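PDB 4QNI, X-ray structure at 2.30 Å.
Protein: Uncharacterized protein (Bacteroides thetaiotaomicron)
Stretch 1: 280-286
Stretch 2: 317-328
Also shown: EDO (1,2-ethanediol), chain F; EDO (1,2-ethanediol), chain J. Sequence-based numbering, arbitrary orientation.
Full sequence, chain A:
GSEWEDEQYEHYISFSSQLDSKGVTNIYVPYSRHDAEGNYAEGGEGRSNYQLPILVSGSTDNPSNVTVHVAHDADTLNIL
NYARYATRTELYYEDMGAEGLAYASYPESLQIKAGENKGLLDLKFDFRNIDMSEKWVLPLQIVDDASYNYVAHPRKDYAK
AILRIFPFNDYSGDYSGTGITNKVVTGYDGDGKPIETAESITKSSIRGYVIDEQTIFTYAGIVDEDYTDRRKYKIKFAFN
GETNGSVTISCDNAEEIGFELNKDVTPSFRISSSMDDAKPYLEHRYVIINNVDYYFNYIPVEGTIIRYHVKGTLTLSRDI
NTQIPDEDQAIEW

Stretch 1 280-286: PYLEHRY
Stretch 2, residues 317-328: SRDINTQIPDED

Residues 282-286 and 317-321 are neighbouring antiparallel strands, their N-to-C directions 153° apart, with phi/psi values in the beta region (-94/127 at Leu 282, -137/126 at Arg 318). Leu 282 lies opposite Asn 321 (CA to CA 4.6 Å), and the register runs through to Tyr 286 opposite Ser 317. Glu 283 and Ile 320 form a hydrogen-bonded pair: Glu 283 N to Ile 320 O is 2.8 Å and Ile 320 N to Glu 283 O 2.7 Å. Arg 285 and Arg 318 repeat the pattern, N to O 2.8 Å both ways.

Tyr 281, just before the strand (phi/psi -84/-10; chi1 56°, p; chi2 78°), is the most covered residue. Its O accepts from both Thr 322 N (3.1 Å) and Thr 322 OG1 (2.7 Å); threonine in its p rotamer (67°) thus adds a second donor to the backbone one. Asn 321 starts a type I turn ending at Ile 324, and its OD1 accepts from Gln 323 N (2.9 Å). Gln 323 (m, t, -32°) sets CG over the Tyr 281 ring, 4.2 Å from the centroid, a CH-pi contact suited to the flat aromatic face.

Arg 285 (chi -68°, -123°, -94°, -91°) shares its face of the sheet with Glu 283 and Ile 320. Its CG packs 3.8 Å from Ile 320 CG1, and the length of the chain beyond lets the charged end reach two carboxylates: NH1 lies 2.6 Å from Glu 283 OE1, and NH2 2.8 Å from Glu 327 OE2, a salt bridge whose hydrogen bond is weak, at 120°. Ile 320 (m, m) supplies apolar bulk over one guanidinium face, and Arg 285 NH2 also donates to ethanediol O2 (chain F, 3.0 Å).

On the other face, His 284 (m, chi2 -72°) donates from ND1 at its ring edge to Asp 319 OD1 (m, chi2 -48°), a very short 2.5 Å.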

ATOM      1  N   PRO A 280      21.501 -23.880  -4.197  1.00 64.26           N
ATOM      2  CA  PRO A 280      22.724 -24.545  -3.702  1.00 63.55           C
ATOM      3  C   PRO A 280      24.003 -23.710  -3.851  1.00 65.63           C
ATOM      4  O   PRO A 280      25.019 -24.090  -3.287  1.00 64.33           O
ATOM      5  CB  PRO A 280      22.789 -25.849  -4.508  1.00 67.56           C
ATOM      6  CG  PRO A 280      21.989 -25.592  -5.702  1.00 73.11           C
ATOM      7  CD  PRO A 280      20.912 -24.625  -5.323  1.00 67.66           C
ATOM      8  N   TYR A 281      23.955 -22.569  -4.556  1.00 62.44           N
ATOM      9  CA  TYR A 281      25.113 -21.662  -4.645  1.00 61.23           C
ATOM     10  C   TYR A 281      25.163 -20.718  -3.440  1.00 62.75           C
ATOM     11  O   TYR A 281      26.124 -19.973  -3.286  1.00 62.11           O
ATOM     12  CB  TYR A 281      25.095 -20.836  -5.939  1.00 62.59           C
ATOM     13  CG  TYR A 281      23.834 -20.034  -6.139  1.00 64.14           C
ATOM     14  CD1 TYR A 281      23.626 -18.843  -5.448  1.00 63.73           C
ATOM     15  CD2 TYR A 281      22.861 -20.443  -7.044  1.00 67.41           C
ATOM     16  CE1 TYR A 281      22.469 -18.096  -5.631  1.00 64.48           C
ATOM     17  CE2 TYR A 281      21.715 -19.683  -7.261  1.00 68.50           C
ATOM     18  CZ  TYR A 281      21.525 -18.507  -6.555  1.00 74.60           C
ATOM     19  OH  TYR A 281      20.417 -17.727  -6.775  1.00 78.64           O
ATOM     20  N   LEU A 282      24.097 -20.696  -2.641  1.00 58.37           N
ATOM     21  CA  LEU A 282      23.974 -19.827  -1.487  1.00 56.14           C
ATOM     22  C   LEU A 282      24.445 -20.566  -0.236  1.00 61.56           C
ATOM     23  O   LEU A 282      24.028 -21.686   0.040  1.00 61.33           O
ATOM     24  CB  LEU A 282      22.526 -19.337  -1.366  1.00 55.85           C
ATOM     25  CG  LEU A 282      22.202 -18.351  -0.251  1.00 58.04           C
ATOM     26  CD1 LEU A 282      22.793 -16.971  -0.533  1.00 55.86           C
ATOM     27  CD2 LEU A 282      20.688 -18.279  -0.028  1.00 60.69           C
ATOM     28  N   GLU A 283      25.363 -19.939   0.489  1.00 59.15           N
ATOM     29  CA  GLU A 283      25.949 -20.508   1.688  1.00 58.99           C
ATOM     30  C   GLU A 283      25.488 -19.712   2.916  1.00 58.98           C
ATOM     31  O   GLU A 283      25.578 -18.487   2.932  1.00 54.83           O
ATOM     32  CB  GLU A 283      27.484 -20.493   1.534  1.00 60.61           C
ATOM     33  CG  GLU A 283      28.292 -20.816   2.781  1.00 74.37           C
ATOM     34  CD  GLU A 283      29.791 -20.651   2.603  1.00102.87           C
ATOM     35  OE1 GLU A 283      30.219 -19.643   1.995  1.00 91.49           O
ATOM     36  OE2 GLU A 283      30.542 -21.539   3.066  1.00108.23           O
ATOM     37  N   HIS A 284      24.982 -20.428   3.926  1.00 55.70           N
ATOM     38  CA  HIS A 284      24.594 -19.858   5.211  1.00 53.51           C
ATOM     39  C   HIS A 284      25.774 -20.027   6.148  1.00 53.22           C
ATOM     40  O   HIS A 284      26.168 -21.166   6.421  1.00 51.97           O
ATOM     41  CB  HIS A 284      23.345 -20.561   5.782  1.00 55.59           C
ATOM     42  CG  HIS A 284      22.152 -20.545   4.879  1.00 60.80           C
ATOM     43  ND1 HIS A 284      21.433 -19.382   4.644  1.00 62.07           N
ATOM     44  CD2 HIS A 284      21.572 -21.558   4.202  1.00 64.59           C
ATOM     45  CE1 HIS A 284      20.461 -19.721   3.822  1.00 62.77           C
ATOM     46  NE2 HIS A 284      20.496 -21.020   3.539  1.00 64.99           N
ATOM     47  N   ARG A 285      26.388 -18.910   6.582  1.00 48.22           N
ATOM     48  CA  ARG A 285      27.511 -18.951   7.525  1.00 47.23           C
ATOM     49  C   ARG A 285      26.973 -18.556   8.867  1.00 50.87           C
ATOM     50  O   ARG A 285      26.170 -17.620   8.973  1.00 50.60           O
ATOM     51  CB  ARG A 285      28.691 -18.064   7.096  1.00 46.46           C
ATOM     52  CG  ARG A 285      29.384 -18.580   5.841  1.00 68.78           C
ATOM     53  CD  ARG A 285      30.869 -18.838   6.050  1.00 80.72           C
ATOM     54  NE  ARG A 285      31.679 -17.687   5.655  1.00 85.05           N
ATOM     55  CZ  ARG A 285      32.190 -17.500   4.441  1.00 88.51           C
ATOM     56  NH1 ARG A 285      31.992 -18.394   3.484  1.00 71.25           N
ATOM     57  NH2 ARG A 285      32.917 -16.419   4.181  1.00 70.92           N
ATOM     58  N   TYR A 286      27.379 -19.274   9.885  1.00 47.27           N
ATOM     59  CA  TYR A 286      26.895 -19.036  11.234  1.00 45.22           C
ATOM     60  C   TYR A 286      27.997 -18.736  12.202  1.00 47.44           C
ATOM     61  O   TYR A 286      29.049 -19.367  12.148  1.00 47.66           O
ATOM     62  CB  TYR A 286      26.122 -20.266  11.739  1.00 46.44           C
ATOM     63  CG  TYR A 286      24.948 -20.632  10.860  1.00 49.02           C
ATOM     64  CD1 TYR A 286      23.771 -19.884  10.885  1.00 50.89           C
ATOM     65  CD2 TYR A 286      25.010 -21.720   9.995  1.00 50.46           C
ATOM     66  CE1 TYR A 286      22.674 -20.235  10.102  1.00 51.00           C
ATOM     67  CE2 TYR A 286      23.925 -22.065   9.187  1.00 52.25           C
ATOM     68  CZ  TYR A 286      22.757 -21.322   9.251  1.00 59.98           C
ATOM     69  OH  TYR A 286      21.671 -21.639   8.476  1.00 67.96           O
ATOM     70  N   SER A 317      23.617 -15.370  11.508  1.00 43.88           N
ATOM     71  CA  SER A 317      23.607 -16.010  10.186  1.00 45.18           C
ATOM     72  C   SER A 317      23.959 -14.957   9.113  1.00 46.78           C
ATOM     73  O   SER A 317      23.551 -13.806   9.196  1.00 44.72           O
ATOM     74  CB  SER A 317      22.265 -16.671   9.889  1.00 49.99           C
ATOM     75  OG  SER A 317      21.203 -15.739   9.959  1.00 65.45           O
ATOM     76  N   ARG A 318      24.740 -15.350   8.150  1.00 43.93           N
ATOM     77  CA  ARG A 318      25.177 -14.486   7.073  1.00 44.06           C
ATOM     78  C   ARG A 318      25.067 -15.277   5.791  1.00 51.03           C
ATOM     79  O   ARG A 318      25.600 -16.385   5.705  1.00 52.88           O
ATOM     80  CB  ARG A 318      26.613 -14.003   7.340  1.00 40.76           C
ATOM     81  CG  ARG A 318      27.054 -12.917   6.415  1.00 49.02           C
ATOM     82  CD  ARG A 318      28.458 -12.442   6.700  1.00 49.67           C
ATOM     83  NE  ARG A 318      28.541 -11.546   7.855  1.00 49.51           N
ATOM     84  CZ  ARG A 318      29.677 -10.981   8.257  1.00 56.27           C
ATOM     85  NH1 ARG A 318      30.807 -11.190   7.586  1.00 34.96           N
ATOM     86  NH2 ARG A 318      29.696 -10.211   9.340  1.00 34.08           N
ATOM     87  N   ASP A 319      24.359 -14.741   4.809  1.00 48.97           N
ATOM     88  CA  ASP A 319      24.186 -15.451   3.556  1.00 51.00           C
ATOM     89  C   ASP A 319      25.176 -14.972   2.565  1.00 54.44           C
ATOM     90  O   ASP A 319      25.266 -13.773   2.296  1.00 52.13           O
ATOM     91  CB  ASP A 319      22.752 -15.313   3.030  1.00 55.62           C
ATOM     92  CG  ASP A 319      21.737 -15.839   4.025  1.00 72.11           C
ATOM     93  OD1 ASP A 319      21.936 -16.968   4.536  1.00 72.93           O
ATOM     94  OD2 ASP A 319      20.817 -15.075   4.391  1.00 81.89           O
ATOM     95  N   ILE A 320      25.953 -15.923   2.045  1.00 54.42           N
ATOM     96  CA  ILE A 320      27.012 -15.699   1.076  1.00 55.78           C
ATOM     97  C   ILE A 320      26.587 -16.310  -0.233  1.00 63.97           C
ATOM     98  O   ILE A 320      26.411 -17.522  -0.327  1.00 65.39           O
ATOM     99  CB  ILE A 320      28.373 -16.282   1.572  1.00 59.23           C
ATOM    100  CG1 ILE A 320      28.682 -15.996   3.082  1.00 57.63           C
ATOM    101  CG2 ILE A 320      29.531 -15.927   0.636  1.00 61.46           C
ATOM    102  CD1 ILE A 320      28.913 -14.587   3.513  1.00 60.14           C
ATOM    103  N   ASN A 321      26.403 -15.464  -1.238  1.00 63.90           N
ATOM    104  CA  ASN A 321      26.039 -15.873  -2.591  1.00 66.39           C
ATOM    105  C   ASN A 321      27.330 -16.093  -3.330  1.00 74.10           C
ATOM    106  O   ASN A 321      27.949 -15.114  -3.734  1.00 74.82           O
ATOM    107  CB  ASN A 321      25.173 -14.770  -3.256  1.00 65.78           C
ATOM    108  CG  ASN A 321      24.749 -15.030  -4.690  1.00 83.87           C
ATOM    109  OD1 ASN A 321      25.321 -15.856  -5.408  1.00 71.24           O
ATOM    110  ND2 ASN A 321      23.721 -14.322  -5.138  1.00 77.78           N
ATOM    111  N   THR A 322      27.751 -17.347  -3.515  1.00 73.68           N
ATOM    112  CA  THR A 322      29.019 -17.650  -4.199  1.00 75.13           C
ATOM    113  C   THR A 322      29.006 -17.325  -5.734  1.00 82.92           C
ATOM    114  O   THR A 322      30.008 -17.597  -6.408  1.00 84.07           O
ATOM    115  CB  THR A 322      29.447 -19.086  -3.947  1.00 77.95           C
ATOM    116  OG1 THR A 322      28.520 -19.953  -4.591  1.00 84.01           O
ATOM    117  CG2 THR A 322      29.553 -19.413  -2.468  1.00 69.26           C
ATOM    118  N   GLN A 323      27.926 -16.680  -6.266  1.00 80.78           N
ATOM    119  CA  GLN A 323      27.885 -16.249  -7.682  1.00 83.62           C
ATOM    120  C   GLN A 323      28.575 -14.851  -7.825  1.00 91.61           C
ATOM    121  O   GLN A 323      28.470 -14.181  -8.864  1.00 91.93           O
ATOM    122  CB  GLN A 323      26.459 -16.253  -8.279  1.00 85.19           C
ATOM    123  CG  GLN A 323      25.886 -17.654  -8.512  1.00 84.80           C
ATOM    124  CD  GLN A 323      24.511 -17.639  -9.142  1.00 97.55           C
ATOM    125  OE1 GLN A 323      23.685 -16.730  -8.918  1.00 90.37           O
ATOM    126  NE2 GLN A 323      24.231 -18.678  -9.924  1.00 86.42           N
ATOM    127  N   ILE A 324      29.276 -14.441  -6.737  1.00 89.50           N
ATOM    128  CA  ILE A 324      30.127 -13.261  -6.544  1.00 88.84           C
ATOM    129  C   ILE A 324      31.405 -13.817  -5.833  1.00 96.49           C
ATOM    130  O   ILE A 324      31.273 -14.434  -4.771  1.00 95.33           O
ATOM    131  CB  ILE A 324      29.396 -12.113  -5.772  1.00 89.35           C
ATOM    132  CG1 ILE A 324      28.095 -11.664  -6.482  1.00 89.00           C
ATOM    133  CG2 ILE A 324      30.322 -10.909  -5.553  1.00 89.80           C
ATOM    134  CD1 ILE A 324      26.804 -12.181  -5.877  1.00 87.99           C
ATOM    135  N   PRO A 325      32.623 -13.729  -6.435  1.00 97.19           N
ATOM    136  CA  PRO A 325      33.800 -14.365  -5.803  1.00 98.19           C
ATOM    137  C   PRO A 325      34.636 -13.443  -4.903  1.00103.00           C
ATOM    138  O   PRO A 325      35.669 -13.884  -4.386  1.00102.86           O
ATOM    139  CB  PRO A 325      34.623 -14.822  -7.009  1.00102.23           C
ATOM    140  CG  PRO A 325      34.256 -13.841  -8.122  1.00106.75           C
ATOM    141  CD  PRO A 325      32.986 -13.113  -7.731  1.00100.28           C
ATOM    142  N   ASP A 326      34.184 -12.180  -4.707  1.00 99.89           N
ATOM    143  CA  ASP A 326      34.854 -11.149  -3.904  1.00 98.84           C
ATOM    144  C   ASP A 326      34.758 -11.411  -2.386  1.00102.22           C
ATOM    145  O   ASP A 326      35.520 -10.806  -1.623  1.00101.51           O
ATOM    146  CB  ASP A 326      34.268  -9.764  -4.233  1.00 99.61           C
ATOM    147  N   GLU A 327      33.828 -12.300  -1.958  1.00 98.47           N
ATOM    148  CA  GLU A 327      33.507 -12.701  -0.575  1.00 97.17           C
ATOM    149  C   GLU A 327      32.991 -11.505   0.248  1.00 98.87           C
ATOM    150  O   GLU A 327      31.944 -11.630   0.888  1.00 97.41           O
ATOM    151  CB  GLU A 327      34.665 -13.421   0.148  1.00 98.88           C
ATOM    152  CG  GLU A 327      34.202 -14.120   1.421  1.00109.20           C
ATOM    153  CD  GLU A 327      34.930 -15.379   1.850  1.00132.00           C
ATOM    154  OE1 GLU A 327      35.027 -16.330   1.039  1.00131.85           O
ATOM    155  OE2 GLU A 327      35.306 -15.451   3.044  1.00121.55           O
ATOM    156  N   ASP A 328      33.728 -10.364   0.235  1.00 94.60           N
ATOM    157  CA  ASP A 328      33.366  -9.104   0.903  1.00 92.21           C
ATOM    158  C   ASP A 328      32.137  -8.492   0.176  1.00 93.85           C
ATOM    159  O   ASP A 328      31.330  -7.802   0.798  1.00 92.78           O
ATOM    160  CB  ASP A 328      34.571  -8.114   0.930  1.00 93.71           C
ATOM    161  CG  ASP A 328      35.639  -8.320   2.015  1.00101.14           C
ATOM    162  OD1 ASP A 328      35.301  -8.861   3.095  1.00100.66           O
ATOM    163  OD2 ASP A 328      36.790  -7.844   1.820  1.00105.36           O
TER
HETATM  164  C1  EDO F 404      31.927 -15.192   8.862  1.00 76.33           C
HETATM  165  O1  EDO F 404      30.673 -15.222   9.527  1.00 73.73           O
HETATM  166  C2  EDO F 404      31.726 -14.764   7.381  1.00 79.22           C
HETATM  167  O2  EDO F 404      32.977 -14.746   6.692  1.00 80.84           O
HETATM  168  C1  EDO J 408      23.253  -8.363   9.605  1.00 64.15           C
HETATM  169  O1  EDO J 408      22.222  -7.815   8.776  1.00 65.30           O
HETATM  170  C2  EDO J 408      23.108  -9.913   9.820  1.00 67.78           C
HETATM  171  O2  EDO J 408      23.750 -10.738   8.798  1.00 68.33           O